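PDB 5N4K: nucleoprotein from Human coronavirus NL63, which probably packages the viral RNA genome into a helical ribonucleocapsid, here represented by its N-terminal, RNA-binding domain. Local coordinates for residues 64-69 with 109-114; 29-34 with 88-93. All coordinates share one frame; numbering follows the deposited sequence.

Contact 1 of 2, residues 64-69 with 109-114. With SO4 (sulfate ion), chain J; SO4 (sulfate ion), chain F.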
# COMPACT_ATOMS: atom_id res chain seq x y z
N GLY A 64 -5.40 11.19 -10.65
CA GLY A 64 -5.22 10.10 -9.72
C GLY A 64 -3.88 10.19 -9.10
O GLY A 64 -3.33 11.26 -8.84
N TYR A 65 -3.33 8.99 -8.79
CA TYR A 65 -2.04 8.93 -8.11
C TYR A 65 -1.21 7.73 -8.54
O TYR A 65 -1.77 6.72 -8.99
CB TYR A 65 -2.19 8.91 -6.51
CG TYR A 65 -3.04 7.74 -6.03
CD1 TYR A 65 -4.43 7.78 -6.02
CD2 TYR A 65 -2.44 6.54 -5.61
CE1 TYR A 65 -5.21 6.70 -5.56
CE2 TYR A 65 -3.19 5.49 -5.17
CZ TYR A 65 -4.55 5.55 -5.16
OH TYR A 65 -5.27 4.44 -4.80
N TRP A 66 0.10 7.89 -8.36
CA TRP A 66 1.08 6.79 -8.44
C TRP A 66 1.46 6.38 -7.04
O TRP A 66 1.82 7.20 -6.25
CB TRP A 66 2.27 7.21 -9.25
CG TRP A 66 2.01 7.46 -10.69
CD1 TRP A 66 1.63 8.64 -11.26
CD2 TRP A 66 2.08 6.52 -11.77
NE1 TRP A 66 1.48 8.51 -12.58
CE2 TRP A 66 1.73 7.21 -12.94
CE3 TRP A 66 2.34 5.17 -11.84
CZ2 TRP A 66 1.70 6.58 -14.19
CZ3 TRP A 66 2.29 4.51 -13.08
CH2 TRP A 66 1.97 5.21 -14.21
N ASN A 67 1.34 5.10 -6.76
CA ASN A 67 1.63 4.53 -5.42
C ASN A 67 3.01 3.82 -5.49
O ASN A 67 3.19 2.93 -6.32
CB ASN A 67 0.55 3.51 -5.04
CG ASN A 67 0.51 3.23 -3.59
OD1 ASN A 67 0.67 4.13 -2.80
ND2 ASN A 67 0.27 1.98 -3.27
N VAL A 68 3.90 4.24 -4.66
CA VAL A 68 5.24 3.66 -4.61
C VAL A 68 5.27 2.33 -3.92
O VAL A 68 4.73 2.20 -2.80
CB VAL A 68 6.19 4.67 -3.97
CG1 VAL A 68 7.61 4.09 -3.76
CG2 VAL A 68 6.28 6.00 -4.66
N GLN A 69 5.94 1.39 -4.56
CA GLN A 69 6.26 0.03 -4.03
C GLN A 69 7.80 -0.01 -3.81
O GLN A 69 8.54 0.03 -4.80
CB GLN A 69 5.83 -0.98 -5.10
CG GLN A 69 6.09 -2.49 -4.79
CD GLN A 69 6.11 -3.44 -5.95
OE1 GLN A 69 5.61 -3.18 -7.05
NE2 GLN A 69 6.67 -4.62 -5.70
N VAL A 109 2.03 9.81 -5.06
CA VAL A 109 2.43 10.91 -5.91
C VAL A 109 1.26 11.30 -6.78
O VAL A 109 0.74 10.49 -7.58
CB VAL A 109 3.64 10.55 -6.78
CG1 VAL A 109 4.02 11.78 -7.67
CG2 VAL A 109 4.78 10.13 -5.93
N TRP A 110 0.75 12.56 -6.73
CA TRP A 110 -0.47 12.95 -7.38
C TRP A 110 -0.31 13.50 -8.79
O TRP A 110 0.66 14.27 -9.04
CB TRP A 110 -1.12 13.99 -6.46
CG TRP A 110 -1.48 13.39 -5.10
CD1 TRP A 110 -0.74 13.47 -3.95
CD2 TRP A 110 -2.64 12.65 -4.81
NE1 TRP A 110 -1.43 12.82 -2.94
CE2 TRP A 110 -2.58 12.31 -3.42
CE3 TRP A 110 -3.69 12.19 -5.57
CZ2 TRP A 110 -3.58 11.52 -2.88
CZ3 TRP A 110 -4.72 11.46 -5.00
CH2 TRP A 110 -4.62 11.15 -3.62
N VAL A 111 -1.25 13.17 -9.64
CA VAL A 111 -1.18 13.60 -11.05
C VAL A 111 -2.53 13.97 -11.52
O VAL A 111 -3.58 13.43 -11.13
CB VAL A 111 -0.57 12.48 -11.96
CG1 VAL A 111 0.92 12.33 -11.71
CG2 VAL A 111 -1.35 11.17 -11.80
N ALA A 112 -2.59 14.97 -12.45
CA ALA A 112 -3.84 15.37 -13.09
C ALA A 112 -3.53 16.08 -14.39
O ALA A 112 -2.55 16.81 -14.46
CB ALA A 112 -4.62 16.36 -12.21
N LYS A 113 -4.39 15.86 -15.37
CA LYS A 113 -4.32 16.65 -16.57
C LYS A 113 -5.28 17.82 -16.55
O LYS A 113 -6.20 17.86 -15.77
CB LYS A 113 -4.69 15.79 -17.74
CG LYS A 113 -3.58 14.80 -18.11
CD LYS A 113 -4.04 14.12 -19.41
CE LYS A 113 -2.94 13.54 -20.19
NZ LYS A 113 -3.47 12.68 -21.27
N GLU A 114 -5.00 18.82 -17.42
CA GLU A 114 -5.87 19.96 -17.61
C GLU A 114 -7.27 19.50 -17.95
O GLU A 114 -7.50 18.53 -18.76
CB GLU A 114 -5.30 20.81 -18.74
CG GLU A 114 -6.05 22.10 -18.90
CD GLU A 114 -5.44 22.99 -19.99
OE1 GLU A 114 -5.58 22.66 -21.16
OE2 GLU A 114 -4.81 24.00 -19.68
S SO4 J . -1.77 19.14 -19.32
O1 SO4 J . -0.42 18.71 -19.68
O2 SO4 J . -2.33 19.87 -20.47
O3 SO4 J . -1.85 20.00 -18.10
O4 SO4 J . -2.49 18.07 -18.82
S SO4 F . 8.56 -7.17 -7.91
O1 SO4 F . 9.88 -7.05 -7.27
O2 SO4 F . 8.07 -5.88 -8.44
O3 SO4 F . 7.65 -7.45 -6.79
O4 SO4 F . 8.49 -8.13 -9.04

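Contact 2 of 2, residues 29-34 with 88-93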
# COMPACT_ATOMS: atom_id res chain seq x y z
N PRO A 29 -5.85 -4.19 -7.83
CA PRO A 29 -4.84 -4.05 -8.85
C PRO A 29 -5.06 -2.81 -9.71
O PRO A 29 -6.15 -2.33 -9.86
CB PRO A 29 -5.04 -5.31 -9.75
CG PRO A 29 -6.24 -5.95 -9.34
CD PRO A 29 -6.92 -5.18 -8.24
N SER A 30 -3.97 -2.34 -10.29
CA SER A 30 -3.98 -1.20 -11.23
C SER A 30 -4.41 -1.67 -12.59
O SER A 30 -4.12 -2.77 -13.01
CB SER A 30 -2.58 -0.63 -11.29
OG SER A 30 -2.39 0.39 -12.27
N PHE A 31 -5.07 -0.79 -13.31
CA PHE A 31 -5.36 -1.04 -14.72
C PHE A 31 -4.11 -1.12 -15.55
O PHE A 31 -4.18 -1.62 -16.73
CB PHE A 31 -6.26 0.03 -15.30
CG PHE A 31 -7.68 -0.03 -14.85
CD1 PHE A 31 -8.52 -0.96 -15.38
CD2 PHE A 31 -8.23 0.84 -13.93
CE1 PHE A 31 -9.82 -1.10 -14.98
CE2 PHE A 31 -9.56 0.73 -13.52
CZ PHE A 31 -10.38 -0.27 -14.05
N TYR A 32 -2.98 -0.59 -15.10
CA TYR A 32 -1.80 -0.42 -15.89
C TYR A 32 -0.59 -1.15 -15.33
O TYR A 32 -0.49 -1.34 -14.14
CB TYR A 32 -1.43 1.08 -16.06
CG TYR A 32 -2.54 1.85 -16.65
CD1 TYR A 32 -2.78 1.82 -18.05
CD2 TYR A 32 -3.46 2.60 -15.87
CE1 TYR A 32 -3.88 2.44 -18.62
CE2 TYR A 32 -4.56 3.21 -16.40
CZ TYR A 32 -4.77 3.12 -17.76
OH TYR A 32 -5.77 3.77 -18.39
N MET A 33 0.33 -1.55 -16.21
CA MET A 33 1.64 -1.92 -15.78
C MET A 33 2.30 -0.82 -14.97
O MET A 33 2.05 0.36 -15.22
CB MET A 33 2.54 -2.29 -17.01
CG MET A 33 2.13 -3.65 -17.65
SD MET A 33 2.30 -5.07 -16.60
CE MET A 33 4.10 -5.25 -16.54
N PRO A 34 3.19 -1.17 -14.05
CA PRO A 34 3.94 -0.14 -13.30
C PRO A 34 5.00 0.52 -14.14
O PRO A 34 5.42 0.03 -15.21
CB PRO A 34 4.56 -0.91 -12.16
CG PRO A 34 4.72 -2.32 -12.69
CD PRO A 34 3.60 -2.51 -13.64
N PHE A 88 -0.32 3.16 -11.05
CA PHE A 88 -1.25 4.27 -11.16
C PHE A 88 -2.65 3.82 -10.81
O PHE A 88 -3.13 2.74 -11.26
CB PHE A 88 -1.30 4.78 -12.62
CG PHE A 88 -2.37 5.82 -12.80
CD1 PHE A 88 -2.11 7.13 -12.43
CD2 PHE A 88 -3.61 5.49 -13.28
CE1 PHE A 88 -3.09 8.10 -12.52
CE2 PHE A 88 -4.62 6.45 -13.36
CZ PHE A 88 -4.35 7.73 -12.97
N TYR A 89 -3.37 4.68 -10.11
CA TYR A 89 -4.77 4.49 -9.80
C TYR A 89 -5.50 5.81 -9.96
O TYR A 89 -5.04 6.86 -9.57
CB TYR A 89 -4.92 4.03 -8.34
CG TYR A 89 -4.23 2.73 -8.05
CD1 TYR A 89 -2.92 2.71 -7.61
CD2 TYR A 89 -4.93 1.53 -8.19
CE1 TYR A 89 -2.27 1.48 -7.35
CE2 TYR A 89 -4.26 0.36 -7.94
CZ TYR A 89 -3.01 0.39 -7.56
OH TYR A 89 -2.32 -0.85 -7.25
N TYR A 90 -6.70 5.75 -10.54
CA TYR A 90 -7.56 6.92 -10.65
C TYR A 90 -7.99 7.40 -9.28
O TYR A 90 -8.18 6.61 -8.36
CB TYR A 90 -8.78 6.56 -11.55
CG TYR A 90 -8.36 6.29 -13.01
CD1 TYR A 90 -8.20 7.36 -13.90
CD2 TYR A 90 -8.21 5.02 -13.50
CE1 TYR A 90 -7.78 7.16 -15.21
CE2 TYR A 90 -7.80 4.77 -14.77
CZ TYR A 90 -7.59 5.85 -15.61
OH TYR A 90 -7.16 5.61 -16.91
N LEU A 91 -8.29 8.66 -9.20
CA LEU A 91 -8.76 9.27 -7.97
C LEU A 91 -10.02 8.55 -7.48
O LEU A 91 -10.94 8.30 -8.22
CB LEU A 91 -9.04 10.78 -8.18
CG LEU A 91 -9.45 11.55 -6.93
CD1 LEU A 91 -8.40 11.61 -5.88
CD2 LEU A 91 -9.75 12.98 -7.41
N GLY A 92 -10.02 8.20 -6.18
CA GLY A 92 -11.14 7.46 -5.59
C GLY A 92 -11.18 6.02 -5.88
O GLY A 92 -12.22 5.36 -5.60
N THR A 93 -10.05 5.46 -6.34
CA THR A 93 -9.89 4.03 -6.58
C THR A 93 -8.58 3.60 -5.98
O THR A 93 -7.82 4.42 -5.52
CB THR A 93 -9.94 3.69 -8.07
OG1 THR A 93 -8.67 4.00 -8.68
CG2 THR A 93 -11.09 4.46 -8.82
O HOH W 1 0.40 1.27 -13.09
O HOH W 2 -5.50 1.90 -12.34

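Contact 1 of 2, residues 64-69 with 109-114
Tyr65 CG sits between its backbone N and carbonyl carbon (chi1 58°), and Trp110 CG lies anti to its own carbonyl carbon (chi1 -62°). The two residues face each other across the strands. Their side chains lie side by side on one face of the sheet and point the same way. Tyr65 CB lies over the six-membered ring of Trp110, offset toward the rim and 3.7 Å from Trp110 CE3. It makes a CH-pi contact with that ring. The Tyr65 ring turns its edge toward the same indole in an offset edge-to-face pair, planes at 60°. Tyr65 CD1 comes within 3.8 Å of Trp110 CZ3.

The other face carries Trp66, Val109 and Val111. Val111 CG1 meets the edge of the Trp66 indole in its plane, 3.8 Å from Trp66 CD1. Val111 CG2 rests against the carbonyl of Gly64.

This is regular antiparallel pairing in the sheet of the N-terminal domain, the predicted RNA-binding part of the nucleoprotein. Gly64 with Val111 and Trp66 with Val109 are hydrogen-bonded pairs, and Tyr65 with Trp110 is the non-hydrogen-bonded pair between them. Trp66 N gives Val109 O a 2.8 Å bond.

Trp66 NE1 binds Leu51 O, and Tyr65 OH binds Thr93 O and His96 N. Strand 108-112 is an outermost strand of the sheet within this chain. Strand 63-73 lies between it and strand 80-90, and helix 43-46 touches Val68 and Val109.

Contact 2 of 2, residues 29-34 with 88-93
Ser30 faces the end of strand 80-90 from an irregular segment, its CA 5.9 Å from Tyr89 CA, and no direct backbone hydrogen bond joins 29-34 to 88-93. The serine hydroxyl bridges the two. Ser30 OG lies anti to the backbone N (chi1 174°) and donates to Phe88 O at 2.7 Å, in the carbonyl plane and on a lone pair. Ser30 OG also accepts from Tyr32 N at 3.1 Å. That second bond forms an ST turn, which ties the hydroxyl to its own loop while it grips the strand. Water 1 donates to Ser30 OG and Met33 O and accepts from Phe88 N. Water 2 accepts from Phe31 N and donates to Phe88 O. Two waters thus link Phe31 N and Met33 O of the loop to Phe88 of the strand.

This is where the N-terminal loop of the RNA-binding domain packs beside the antiparallel sheet, just before strand 35-37. The 88-93 segment leaves the sheet through a type II beta turn from Tyr90 to Thr93. Tyr90 O accepts from both Thr93 N and Thr93 OG1.

Aromatic side chains make most of the remaining contacts. Tyr32 and Tyr90 cross at about a right angle, and their OH atoms share a 2.7 Å hydrogen bond. Tyr32 lies beside Phe88, with 3.9 Å between the two CD2 atoms. Phe88 CE2 sits over the centre of the Tyr90 ring. Ser30 CB makes an off-centre CH-pi contact with Tyr89, whose OH binds Pro28 O. Lys56 forms a cation-pi pair with Phe31 and touches Tyr32 and Tyr90.

From the N terminus, the chain first passes through 29-34, then strand 35-37 and helix 43-46, and reaches 64-69 on strand 63-73. The next strand, 80-90, brings 88-93 back to the first loop, and contact 2 closes there. Strand 108-112 then returns to strand 63-73, and contact 1 closes. The segments alternate along the chain, so the two closures cross rather than nest. Strand 63-73 pairs with both 80-90 and 108-112. The contacts meet where Tyr65 O lies 2.8 Å from Tyr89 N and Trp66 packs on Phe88. Together they tie the N-terminal loop, through the central strands, to strand 108-112, an outermost strand within this chain.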